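Long-range contacts in VgrG protein (Vibrio cholerae, PDB 4DTH), which probably uses ATP and magnesium to cross-link actin, as the actin cross-linking domain of a Vibrio cholerae VgrG toxin: residues A[16-21]-A[333-338]; A[25-30]-A[362-367]; A[62-67]-A[86-91]; A[233-238]-A[320-325]. One frame throughout, in Å; residues are numbered along the deposited sequence.

Interaction 1 of 4, residues A[16-21]-A[333-338]; sequences FPTHFP and INNATV. With ATP (adenosine-5'-triphosphate), chain B.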
# COMPACT_ATOMS: atom_id res chain seq x y z
N PHE A 16 12.95 1.53 0.43
CA PHE A 16 12.56 0.82 -0.76
C PHE A 16 13.29 1.37 -1.96
O PHE A 16 13.36 2.60 -2.13
CB PHE A 16 11.06 1.02 -1.03
CG PHE A 16 10.09 0.37 -0.07
CD1 PHE A 16 10.28 -0.94 0.36
CD2 PHE A 16 8.96 1.05 0.37
CE1 PHE A 16 9.36 -1.55 1.21
CE2 PHE A 16 8.05 0.44 1.23
CZ PHE A 16 8.26 -0.86 1.66
N PRO A 17 13.75 0.48 -2.88
CA PRO A 17 14.23 0.98 -4.17
C PRO A 17 13.03 1.71 -4.82
O PRO A 17 11.87 1.35 -4.56
CB PRO A 17 14.58 -0.28 -4.96
CG PRO A 17 13.91 -1.40 -4.25
CD PRO A 17 13.68 -1.00 -2.85
N THR A 18 13.29 2.77 -5.58
CA THR A 18 12.23 3.57 -6.20
C THR A 18 12.11 3.30 -7.69
O THR A 18 11.04 3.51 -8.26
CB THR A 18 12.49 5.07 -5.95
OG1 THR A 18 13.81 5.39 -6.42
CG2 THR A 18 12.33 5.47 -4.49
N HIS A 19 13.21 2.86 -8.34
CA HIS A 19 13.22 2.63 -9.79
C HIS A 19 13.21 1.17 -10.23
O HIS A 19 13.99 0.36 -9.74
CB HIS A 19 14.39 3.37 -10.46
CG HIS A 19 14.30 3.36 -11.95
ND1 HIS A 19 13.57 4.30 -12.64
CD2 HIS A 19 14.77 2.44 -12.84
CE1 HIS A 19 13.66 3.97 -13.92
NE2 HIS A 19 14.37 2.86 -14.08
N PHE A 20 12.36 0.87 -11.22
CA PHE A 20 12.26 -0.44 -11.87
C PHE A 20 12.21 -0.28 -13.38
O PHE A 20 11.62 0.70 -13.85
CB PHE A 20 11.08 -1.27 -11.34
CG PHE A 20 11.33 -1.70 -9.91
CD1 PHE A 20 12.11 -2.82 -9.63
CD2 PHE A 20 10.87 -0.94 -8.84
CE1 PHE A 20 12.40 -3.19 -8.31
CE2 PHE A 20 11.16 -1.30 -7.52
CZ PHE A 20 11.92 -2.42 -7.26
N PRO A 21 12.82 -1.20 -14.16
CA PRO A 21 12.77 -1.05 -15.63
C PRO A 21 11.35 -1.08 -16.19
O PRO A 21 11.04 -0.33 -17.13
CB PRO A 21 13.59 -2.23 -16.14
CG PRO A 21 13.59 -3.22 -15.02
CD PRO A 21 13.58 -2.41 -13.77
N ILE A 333 2.89 6.76 -2.35
CA ILE A 333 4.20 6.33 -2.85
C ILE A 333 4.35 7.20 -4.09
O ILE A 333 3.79 6.89 -5.15
CB ILE A 333 4.26 4.81 -3.12
CG1 ILE A 333 4.00 4.01 -1.81
CG2 ILE A 333 5.64 4.43 -3.73
CD1 ILE A 333 3.45 2.61 -1.99
N ASN A 334 5.03 8.36 -3.92
CA ASN A 334 5.11 9.41 -4.93
C ASN A 334 6.45 9.60 -5.62
O ASN A 334 6.55 10.43 -6.52
CB ASN A 334 4.64 10.74 -4.31
CG ASN A 334 3.26 10.64 -3.71
OD1 ASN A 334 2.43 9.83 -4.14
ND2 ASN A 334 2.99 11.43 -2.67
N ASN A 335 7.45 8.83 -5.20
CA ASN A 335 8.81 8.93 -5.73
C ASN A 335 9.21 7.69 -6.54
O ASN A 335 10.40 7.49 -6.81
CB ASN A 335 9.79 9.16 -4.57
CG ASN A 335 9.78 8.09 -3.50
OD1 ASN A 335 8.93 7.18 -3.47
ND2 ASN A 335 10.73 8.18 -2.58
N ALA A 336 8.23 6.84 -6.92
CA ALA A 336 8.51 5.62 -7.69
C ALA A 336 8.63 5.97 -9.17
O ALA A 336 7.87 6.80 -9.68
CB ALA A 336 7.41 4.60 -7.48
N THR A 337 9.60 5.35 -9.86
CA THR A 337 9.84 5.61 -11.28
C THR A 337 10.01 4.32 -12.08
O THR A 337 10.31 3.26 -11.51
CB THR A 337 11.02 6.57 -11.49
OG1 THR A 337 12.20 5.96 -11.01
CG2 THR A 337 10.81 7.95 -10.83
N VAL A 338 9.83 4.41 -13.41
CA VAL A 338 9.92 3.28 -14.34
C VAL A 338 10.71 3.69 -15.61
O VAL A 338 10.90 4.89 -15.85
CB VAL A 338 8.48 2.75 -14.65
CG1 VAL A 338 8.37 2.06 -16.00
CG2 VAL A 338 8.02 1.81 -13.56
PG ATP B . -0.82 2.80 3.82
O1G ATP B . -1.73 2.04 2.91
O2G ATP B . -0.73 4.24 3.41
O3G ATP B . -1.25 2.74 5.25
PB ATP B . 2.00 2.36 4.21
O1B ATP B . 2.31 3.81 4.21
O2B ATP B . 2.08 1.85 5.63
O3B ATP B . 0.63 2.13 3.67
PA ATP B . 3.68 1.89 1.98
O1A ATP B . 3.15 3.18 1.49
O2A ATP B . 5.19 2.03 2.16
O3A ATP B . 3.06 1.57 3.30
O5' ATP B . 3.32 0.75 0.90
C5' ATP B . 3.98 -0.52 1.09
C4' ATP B . 3.70 -1.47 -0.05
O4' ATP B . 4.07 -0.86 -1.32
C3' ATP B . 4.51 -2.77 0.04
O3' ATP B . 3.79 -3.89 -0.46
C2' ATP B . 5.72 -2.44 -0.83
O2' ATP B . 6.45 -3.57 -1.25
C1' ATP B . 5.01 -1.71 -1.96
N9 ATP B . 5.86 -0.92 -2.85
C8 ATP B . 6.68 0.12 -2.51
N7 ATP B . 7.31 0.65 -3.53
C5 ATP B . 6.88 -0.09 -4.62
C6 ATP B . 7.16 -0.02 -6.00
N6 ATP B . 7.99 0.87 -6.55
N1 ATP B . 6.54 -0.91 -6.81
C2 ATP B . 5.69 -1.79 -6.27
N3 ATP B . 5.34 -1.95 -5.00
C4 ATP B . 5.98 -1.06 -4.21
O HOH W 1 13.39 6.70 -8.73
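Thr-18 and Thr-337 are joined by a backbone bond and, between their hydroxyls, by one water, where the loop entering the short strand at 19-20 runs beside strand 337-338. Thr-337 N gives a nearly straight bond to Thr-18 O (2.8 Å, 170° at the hydrogen), and Thr-337 O receives Phe-20 N at 3.2 Å, so two rungs of a parallel ladder flank His-19. The Thr-337 hydroxyl lies between its own backbone N and carbonyl carbon (chi1 64°), on the same face of the sheet as the His-19 imidazole. There OG1 sits at the ring edge, in plane, 2.7 Å from His-19 ND1, and either atom could be the donor.

Thr-18 buries the most surface. Its side chain crosses that of Asn-335 at about a right angle, with CB 3.3 Å from Asn-335 O and CG2 beside the amide ND2. Val-338 works on the other face of the sheet: its CG2 packs against Phe-20 O at 3.8 Å, and CG1 reaches Pro-21 O.

The nucleotide lies beside the ladder. The Phe-16 ring places one face under ATP C8, while Ala-336 CB approaches ATP N6 to 3.9 Å.

With NE2 bonded to Gly-339 O, both imidazole nitrogens of His-19 are engaged, which fixes the ring's rotation. Backbone bonds thus join the strands, a side-chain bond and a water are added on the His-19 and Thr-337 face, and Phe-16, Phe-20, Ile-333 and Ala-336 offer ATP carbon, its polar partners including Ser-24 OG and Ser-93 O.

Interaction 2 of 4, residues A[25-30]-A[362-367]; sequences IGIENE and YLPKTE. With MG (magnesium ion), chain E; ATP (adenosine-5'-triphosphate), chain B.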
# COMPACT_ATOMS: atom_id res chain seq x y z
N ILE A 25 6.21 -5.10 -8.18
CA ILE A 25 5.26 -5.64 -7.23
C ILE A 25 5.87 -5.71 -5.83
O ILE A 25 7.03 -6.07 -5.68
CB ILE A 25 4.66 -7.01 -7.69
CG1 ILE A 25 3.51 -7.48 -6.78
CG2 ILE A 25 5.74 -8.09 -7.87
CD1 ILE A 25 2.46 -8.34 -7.44
N GLY A 26 5.04 -5.37 -4.85
CA GLY A 26 5.35 -5.47 -3.44
C GLY A 26 4.23 -6.21 -2.75
O GLY A 26 3.11 -6.25 -3.26
N ILE A 27 4.52 -6.84 -1.61
CA ILE A 27 3.51 -7.60 -0.87
C ILE A 27 3.53 -7.21 0.61
O ILE A 27 4.57 -6.82 1.14
CB ILE A 27 3.60 -9.14 -1.07
CG1 ILE A 27 4.94 -9.72 -0.54
CG2 ILE A 27 3.33 -9.55 -2.55
CD1 ILE A 27 5.02 -11.28 -0.42
N GLU A 28 2.37 -7.33 1.26
CA GLU A 28 2.16 -7.06 2.68
C GLU A 28 1.54 -8.30 3.25
O GLU A 28 0.61 -8.85 2.66
CB GLU A 28 1.25 -5.85 2.90
CG GLU A 28 1.89 -4.53 2.51
CD GLU A 28 0.91 -3.39 2.40
OE1 GLU A 28 -0.00 -3.45 1.55
OE2 GLU A 28 1.06 -2.42 3.18
N ASN A 29 2.09 -8.79 4.35
CA ASN A 29 1.69 -10.07 4.90
C ASN A 29 1.63 -10.03 6.42
O ASN A 29 2.66 -10.12 7.09
CB ASN A 29 2.75 -11.07 4.40
CG ASN A 29 2.52 -12.52 4.70
OD1 ASN A 29 3.48 -13.30 4.77
ND2 ASN A 29 1.28 -12.91 4.81
N GLU A 30 0.40 -9.91 6.96
CA GLU A 30 0.19 -9.86 8.41
C GLU A 30 0.24 -11.27 8.98
O GLU A 30 -0.40 -12.18 8.46
CB GLU A 30 -1.13 -9.15 8.75
CG GLU A 30 -1.28 -8.76 10.21
CD GLU A 30 -2.64 -8.19 10.57
OE1 GLU A 30 -2.76 -7.59 11.66
OE2 GLU A 30 -3.59 -8.32 9.75
N TYR A 362 2.25 -14.60 -6.21
CA TYR A 362 3.24 -13.69 -5.61
C TYR A 362 3.24 -13.78 -4.08
O TYR A 362 4.13 -13.23 -3.44
CB TYR A 362 2.95 -12.24 -6.05
CG TYR A 362 3.19 -11.99 -7.53
CD1 TYR A 362 4.44 -11.63 -8.00
CD2 TYR A 362 2.15 -12.12 -8.45
CE1 TYR A 362 4.67 -11.41 -9.36
CE2 TYR A 362 2.36 -11.89 -9.81
CZ TYR A 362 3.63 -11.54 -10.26
OH TYR A 362 3.85 -11.32 -11.60
N LEU A 363 2.22 -14.43 -3.50
CA LEU A 363 2.04 -14.47 -2.06
C LEU A 363 2.46 -15.81 -1.43
O LEU A 363 2.14 -16.87 -1.98
CB LEU A 363 0.58 -14.12 -1.68
CG LEU A 363 0.17 -12.63 -1.62
CD1 LEU A 363 0.90 -11.86 -0.51
CD2 LEU A 363 0.32 -11.92 -2.96
N PRO A 364 3.16 -15.77 -0.28
CA PRO A 364 3.53 -17.02 0.39
C PRO A 364 2.32 -17.69 1.02
O PRO A 364 1.39 -17.01 1.47
CB PRO A 364 4.54 -16.58 1.45
CG PRO A 364 4.19 -15.17 1.75
CD PRO A 364 3.59 -14.58 0.50
N LYS A 365 2.32 -19.03 1.03
CA LYS A 365 1.21 -19.82 1.57
C LYS A 365 1.75 -20.74 2.66
O LYS A 365 2.67 -21.51 2.38
CB LYS A 365 0.53 -20.66 0.45
CG LYS A 365 0.76 -20.18 -1.00
CD LYS A 365 1.87 -20.98 -1.76
CE LYS A 365 2.19 -20.40 -3.12
NZ LYS A 365 3.21 -21.21 -3.85
N THR A 366 1.18 -20.68 3.90
CA THR A 366 1.61 -21.58 5.00
C THR A 366 1.33 -23.04 4.58
O THR A 366 0.23 -23.34 4.12
CB THR A 366 0.89 -21.26 6.33
OG1 THR A 366 1.21 -19.95 6.77
CG2 THR A 366 1.24 -22.25 7.45
N GLU A 367 2.33 -23.90 4.74
CA GLU A 367 2.22 -25.31 4.41
C GLU A 367 1.48 -26.06 5.50
O GLU A 367 1.80 -25.95 6.68
MG MG E . 2.40 -1.79 5.27
PG ATP B . -0.82 2.80 3.82
O1G ATP B . -1.73 2.04 2.91
O2G ATP B . -0.73 4.24 3.41
O3G ATP B . -1.25 2.74 5.25
PB ATP B . 2.00 2.36 4.21
O1B ATP B . 2.31 3.81 4.21
O2B ATP B . 2.08 1.85 5.63
O3B ATP B . 0.63 2.13 3.67
PA ATP B . 3.68 1.89 1.98
O1A ATP B . 3.15 3.18 1.49
O2A ATP B . 5.19 2.03 2.16
O3A ATP B . 3.06 1.57 3.30
O5' ATP B . 3.32 0.75 0.90
C5' ATP B . 3.98 -0.52 1.09
C4' ATP B . 3.70 -1.47 -0.05
O4' ATP B . 4.07 -0.86 -1.32
C3' ATP B . 4.51 -2.77 0.04
O3' ATP B . 3.79 -3.89 -0.46
C2' ATP B . 5.72 -2.44 -0.83
O2' ATP B . 6.45 -3.57 -1.25
C1' ATP B . 5.01 -1.71 -1.96
N9 ATP B . 5.86 -0.92 -2.85
C8 ATP B . 6.68 0.12 -2.51
N7 ATP B . 7.31 0.65 -3.53
C5 ATP B . 6.88 -0.09 -4.62
C6 ATP B . 7.16 -0.02 -6.00
N6 ATP B . 7.99 0.87 -6.55
N1 ATP B . 6.54 -0.91 -6.81
C2 ATP B . 5.69 -1.79 -6.27
N3 ATP B . 5.34 -1.95 -5.00
C4 ATP B . 5.98 -1.06 -4.21
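Ile-25 and Ile-27 pack against Tyr-362, Leu-363 and Pro-364, joining strand 24-30, which lies between strands 85-97 and 173-180 and lines the ATP pocket, to the irregular C-terminal chain. Residues alternate along the strand: the isoleucines and Asn-29 turn to this chain, while Gly-26 and Glu-28 lie on the nucleotide side.

The tight part is made mostly of carbon. Ile-25 CD1 stands over one face of the Tyr-362 ring, 3.8 Å from its centroid and 15° off the normal, a CH-pi contact; Ile-25 CG2 touches CD1 and CE1 of that ring. The phenol OH bonds Met-98 O. Ile-27 meets Pro-364 tip to tip, its CD1 3.7 Å from Pro-364 CD and also against Tyr-362 O. The Ile-27 and Leu-363 side chains slide past each other in opposite directions, Ile-27 CG2 coming to 3.9 Å from Leu-363 CD2.

Beyond Pro-364 the chain leaves the strand. Lys-365 is exposed, Thr-366 bonds Met-168 N with its hydroxyl, and Glu-367 is poorly ordered.

Across the strand, Gly-26 has no side chain, and the ribose comes in close, with ATP O2' 3.1 Å from Gly-26 CA. Glu-28 serves two magnesium sites, one with Glu-90, the other with Gln-174 and Glu-351. Its CG lies anti to the carbonyl carbon (chi1 -69°), and at the end of the chain OE2 binds a magnesium ion at 2.6 Å.

Interaction 3 of 4, residues A[62-67]-A[86-91]; sequences KDMNQG and THTVEL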
# COMPACT_ATOMS: atom_id res chain seq x y z
N LYS A 62 5.56 -3.35 12.77
CA LYS A 62 4.39 -3.42 13.63
C LYS A 62 3.22 -2.98 12.74
O LYS A 62 3.41 -2.18 11.81
CB LYS A 62 4.52 -2.53 14.89
CG LYS A 62 4.82 -1.05 14.65
CD LYS A 62 4.61 -0.24 15.93
CE LYS A 62 5.11 1.17 15.77
NZ LYS A 62 4.74 2.04 16.92
N ASP A 63 2.03 -3.50 13.00
CA ASP A 63 0.89 -3.18 12.15
C ASP A 63 -0.31 -2.70 12.97
O ASP A 63 -0.41 -1.50 13.25
CB ASP A 63 0.57 -4.39 11.24
CG ASP A 63 -0.53 -4.25 10.21
OD1 ASP A 63 -0.93 -3.10 9.90
OD2 ASP A 63 -0.98 -5.29 9.68
N MET A 64 -1.21 -3.62 13.37
CA MET A 64 -2.42 -3.27 14.10
C MET A 64 -2.16 -3.18 15.59
O MET A 64 -1.71 -4.16 16.18
CB MET A 64 -3.54 -4.30 13.85
CG MET A 64 -3.84 -4.53 12.39
SD MET A 64 -4.38 -3.03 11.56
CE MET A 64 -4.56 -3.65 9.90
N ASN A 65 -2.51 -2.02 16.20
CA ASN A 65 -2.35 -1.84 17.64
C ASN A 65 -3.33 -2.76 18.38
O ASN A 65 -4.55 -2.68 18.16
CB ASN A 65 -2.57 -0.37 18.04
CG ASN A 65 -2.40 -0.13 19.53
OD1 ASN A 65 -3.16 -0.62 20.36
ND2 ASN A 65 -1.37 0.63 19.90
N GLN A 66 -2.79 -3.63 19.27
CA GLN A 66 -3.59 -4.59 20.06
C GLN A 66 -3.64 -4.24 21.56
O GLN A 66 -3.92 -5.12 22.39
CB GLN A 66 -3.10 -6.03 19.86
CG GLN A 66 -3.00 -6.51 18.40
CD GLN A 66 -4.31 -7.02 17.85
OE1 GLN A 66 -5.02 -6.30 17.14
NE2 GLN A 66 -4.63 -8.28 18.09
N GLY A 67 -3.36 -2.98 21.90
CA GLY A 67 -3.39 -2.51 23.27
C GLY A 67 -2.04 -2.42 23.96
O GLY A 67 -1.03 -2.87 23.41
N THR A 86 1.42 -3.18 22.19
CA THR A 86 1.46 -4.44 21.45
C THR A 86 0.86 -4.22 20.06
O THR A 86 -0.12 -3.47 19.92
CB THR A 86 0.71 -5.52 22.25
OG1 THR A 86 1.40 -5.78 23.48
CG2 THR A 86 0.56 -6.80 21.50
N HIS A 87 1.45 -4.86 19.03
CA HIS A 87 0.96 -4.76 17.66
C HIS A 87 1.07 -6.10 16.99
O HIS A 87 1.93 -6.90 17.36
CB HIS A 87 1.79 -3.74 16.85
CG HIS A 87 1.79 -2.34 17.39
ND1 HIS A 87 0.99 -1.36 16.85
CD2 HIS A 87 2.54 -1.79 18.38
CE1 HIS A 87 1.25 -0.26 17.53
NE2 HIS A 87 2.17 -0.47 18.47
N THR A 88 0.28 -6.32 15.95
CA THR A 88 0.46 -7.50 15.11
C THR A 88 1.74 -7.22 14.29
O THR A 88 2.19 -6.07 14.20
CB THR A 88 -0.75 -7.73 14.19
OG1 THR A 88 -0.95 -6.58 13.36
CG2 THR A 88 -2.03 -8.05 14.97
N VAL A 89 2.34 -8.27 13.73
CA VAL A 89 3.55 -8.16 12.92
C VAL A 89 3.15 -8.30 11.46
O VAL A 89 2.44 -9.24 11.08
CB VAL A 89 4.63 -9.19 13.32
CG1 VAL A 89 5.76 -9.25 12.28
CG2 VAL A 89 5.20 -8.89 14.70
N GLU A 90 3.63 -7.38 10.63
CA GLU A 90 3.38 -7.43 9.20
C GLU A 90 4.71 -7.47 8.46
O GLU A 90 5.59 -6.63 8.71
CB GLU A 90 2.53 -6.25 8.75
CG GLU A 90 2.18 -6.29 7.27
CD GLU A 90 1.40 -5.08 6.81
OE1 GLU A 90 1.82 -3.95 7.13
OE2 GLU A 90 0.39 -5.27 6.10
N LEU A 91 4.86 -8.44 7.56
CA LEU A 91 6.06 -8.59 6.73
C LEU A 91 5.77 -7.86 5.42
O LEU A 91 4.76 -8.13 4.77
CB LEU A 91 6.43 -10.07 6.49
CG LEU A 91 6.54 -10.97 7.74
CD1 LEU A 91 7.07 -12.34 7.36
CD2 LEU A 91 7.41 -10.34 8.83
O HOH W 2 4.74 0.99 19.58
O HOH W 3 3.04 -2.24 8.67
O HOH W 4 -0.96 -2.76 6.81
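Lys-62 pairs with Val-89 and Asn-65 with His-87, both as antiparallel non-hydrogen-bonded pairs, with a one-residue shift between them that makes a beta bulge where the chain turns its corner at Met-64. Asp-63 N bonds Thr-88 O before the bulge, Thr-88 N bonds Met-64 O within it, and Thr-86 then holds Gln-66 N and Gly-67 O with its own O and N.

His-87 buries the largest area. The extended Lys-62 chain lies alongside it, pointing the same way, and sets CD over the centre of one ring face, 3.5 Å from the centroid. A water connects Lys-62 NZ (2.9 Å) to His-87 NE2, and NZ is bonded to Ser-42 O as well. His-87 ND1, by contrast, is buried without a partner.

Thr-88 pins the corner through its hydroxyl. With OG1 between the backbone N and the carbonyl carbon (chi1 59°), it accepts from Met-64 N at 3.0 Å, and the same oxygen bonds Glu-30 OE1. Further on, the methyl CG2 rests on Gln-66 CD, and Asn-65 OD1 takes Gly-67 N at 2.8 Å in an Asx turn.

Asp-63 and Glu-90 bring like charges close, their carboxylates stacked with planes 10° apart and Asp-63 OD2 3.8 Å from Glu-90 OE2. A water between Asp-63 OD1 and Glu-90 OE2, and the nearby magnesium, would probably ease the repulsion. Another water donates to Glu-90 OE1 at 2.6 Å and to Lys-62 O. The arrangement is a bulged antiparallel pair whose Glu-90 end leads into the magnesium site that Glu-90 shares with Glu-28.

Interaction 4 of 4, residues A[233-238]-A[320-325]; sequences SIYLKT and QYFQDG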
# COMPACT_ATOMS: atom_id res chain seq x y z
N SER A 233 -11.84 9.36 -13.37
CA SER A 233 -12.33 8.16 -12.67
C SER A 233 -12.06 8.27 -11.17
O SER A 233 -12.96 7.98 -10.37
CB SER A 233 -11.70 6.90 -13.25
OG SER A 233 -12.15 6.71 -14.59
N ILE A 234 -10.86 8.72 -10.78
CA ILE A 234 -10.50 8.89 -9.37
C ILE A 234 -11.34 9.99 -8.71
O ILE A 234 -11.85 9.78 -7.61
CB ILE A 234 -8.97 9.14 -9.19
CG1 ILE A 234 -8.20 7.83 -9.49
CG2 ILE A 234 -8.65 9.68 -7.76
CD1 ILE A 234 -6.70 7.96 -9.42
N TYR A 235 -11.48 11.15 -9.38
CA TYR A 235 -12.25 12.28 -8.83
C TYR A 235 -13.71 11.89 -8.62
O TYR A 235 -14.27 12.18 -7.56
CB TYR A 235 -12.17 13.52 -9.74
CG TYR A 235 -10.87 14.31 -9.71
CD1 TYR A 235 -9.64 13.67 -9.58
CD2 TYR A 235 -10.87 15.68 -9.94
CE1 TYR A 235 -8.44 14.38 -9.65
CE2 TYR A 235 -9.68 16.40 -10.00
CZ TYR A 235 -8.47 15.75 -9.88
OH TYR A 235 -7.32 16.49 -9.91
N LEU A 236 -14.33 11.21 -9.61
CA LEU A 236 -15.72 10.76 -9.54
C LEU A 236 -15.92 9.72 -8.45
O LEU A 236 -16.89 9.81 -7.70
CB LEU A 236 -16.23 10.24 -10.90
CG LEU A 236 -16.36 11.26 -12.03
CD1 LEU A 236 -16.87 10.58 -13.30
CD2 LEU A 236 -17.28 12.43 -11.64
N LYS A 237 -14.99 8.75 -8.33
CA LYS A 237 -15.05 7.73 -7.28
C LYS A 237 -14.92 8.36 -5.89
O LYS A 237 -15.64 7.96 -4.97
CB LYS A 237 -14.00 6.62 -7.49
CG LYS A 237 -14.07 5.48 -6.47
CD LYS A 237 -15.35 4.65 -6.59
CE LYS A 237 -15.29 3.44 -5.70
NZ LYS A 237 -16.50 2.61 -5.89
N THR A 238 -14.02 9.37 -5.74
CA THR A 238 -13.84 10.06 -4.46
C THR A 238 -15.16 10.75 -4.06
O THR A 238 -15.58 10.63 -2.90
CB THR A 238 -12.64 11.01 -4.51
OG1 THR A 238 -11.47 10.24 -4.81
CG2 THR A 238 -12.41 11.72 -3.16
N GLN A 320 -10.57 20.83 -6.03
CA GLN A 320 -9.54 21.59 -5.31
C GLN A 320 -8.64 20.68 -4.46
O GLN A 320 -7.42 20.86 -4.45
CB GLN A 320 -10.16 22.69 -4.42
CG GLN A 320 -9.13 23.70 -3.88
CD GLN A 320 -9.58 24.53 -2.69
OE1 GLN A 320 -10.62 24.29 -2.08
NE2 GLN A 320 -8.77 25.51 -2.31
N TYR A 321 -9.25 19.71 -3.75
CA TYR A 321 -8.53 18.77 -2.92
C TYR A 321 -7.41 18.10 -3.71
O TYR A 321 -6.26 18.12 -3.27
CB TYR A 321 -9.49 17.72 -2.33
CG TYR A 321 -8.78 16.67 -1.51
CD1 TYR A 321 -8.35 16.94 -0.21
CD2 TYR A 321 -8.53 15.40 -2.04
CE1 TYR A 321 -7.69 15.97 0.54
CE2 TYR A 321 -7.86 14.43 -1.29
CZ TYR A 321 -7.45 14.72 -0.00
OH TYR A 321 -6.81 13.77 0.74
N PHE A 322 -7.74 17.52 -4.86
CA PHE A 322 -6.75 16.83 -5.68
C PHE A 322 -5.76 17.76 -6.37
O PHE A 322 -4.62 17.37 -6.59
CB PHE A 322 -7.41 15.85 -6.65
CG PHE A 322 -7.95 14.62 -5.94
CD1 PHE A 322 -7.11 13.81 -5.18
CD2 PHE A 322 -9.30 14.28 -6.03
CE1 PHE A 322 -7.61 12.69 -4.51
CE2 PHE A 322 -9.80 13.16 -5.36
CZ PHE A 322 -8.94 12.36 -4.62
N GLN A 323 -6.20 18.98 -6.70
CA GLN A 323 -5.39 20.01 -7.35
C GLN A 323 -4.24 20.50 -6.43
O GLN A 323 -3.12 20.67 -6.91
CB GLN A 323 -6.30 21.16 -7.82
CG GLN A 323 -5.60 22.47 -8.15
CD GLN A 323 -6.63 23.53 -8.45
OE1 GLN A 323 -7.13 24.21 -7.55
NE2 GLN A 323 -7.00 23.65 -9.72
N ASP A 324 -4.52 20.67 -5.11
CA ASP A 324 -3.56 21.11 -4.11
C ASP A 324 -2.66 19.96 -3.61
O ASP A 324 -1.94 20.12 -2.63
CB ASP A 324 -4.29 21.84 -2.97
CG ASP A 324 -5.05 23.09 -3.40
OD1 ASP A 324 -4.94 23.48 -4.60
OD2 ASP A 324 -5.77 23.66 -2.56
N GLY A 325 -2.73 18.81 -4.30
CA GLY A 325 -1.93 17.63 -3.99
C GLY A 325 -2.51 16.69 -2.96
O GLY A 325 -1.77 15.97 -2.30
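Phe-322 overlaps the Tyr-235 ring in an offset stack, bringing helix 312-323 close to helix 221-245 near the former's C-terminal end. The centroids are 4.9 Å apart and the planes 27° apart, so the rings are neither flush nor perpendicular. Phe-322 CD2 lies over the rim of the tyrosine face, 3.6 Å from Tyr-235 CD1. The two side chains slide past each other in opposite directions, which leaves Phe-322 CB over the phenol end, 3.4 Å from Tyr-235 CZ and 3.3 Å from Tyr-235 OH.

The rest of the phenylalanine is enclosed by neighbours. Ile-234 CG2 lies over one face of the Phe-322 ring, 4.1 Å from CZ, with Tyr-321 CD2 over the centre of the other. Thr-238 comes in tip to tip at the ring edge, its OG1 3.3 Å from Phe-322 CZ. That hydroxyl is already committed: anti to the carbonyl carbon (chi1 -59°), OG1 donates to Ile-234 O at 2.9 Å. The carbonyl also accepts Thr-238 N, and the two donors reach it from opposite faces of its plane.

Behind the stack, Tyr-235 touches Met-299, Ile-302 and Leu-306 of helix 292-307, so three helices, 221-245, 292-307 and 312-323, meet around Tyr-235. Directly after Phe-322 and Gln-323, the helix stops in a Schellman motif, with Gly-325 at positive phi as its C-prime residue.

Across the two helices the grip is ring on ring and carbon on carbon: the threonine hydroxyl spends its proton within its own helix and presents a polar atom that merely packs against the aromatic edge.

Overall arrangement
Interactions 1 and 2 share the ATP pocket: 16-21 and 333-338 flank the base, whereas 25-30 lies along the ribose and carries a metal ligand, their centres 20 Å apart. Interaction 3, 17 Å from interaction 2 between centres, touches it directly. Strands 24-30 and 85-97 are neighbours: Asn-29 N lies 2.8 Å from Leu-91 O, a probable hydrogen bond, and Glu-28 and Glu-90 supply one magnesium site. Interaction 4 belongs to the helical part of the chain, its nearest atoms about 7 Å from interaction 1 and about 20 Å from interaction 3. The Phe-322 side chain is about 13 Å from ATP, and helix 312-323 precedes strand 337-338 in sequence.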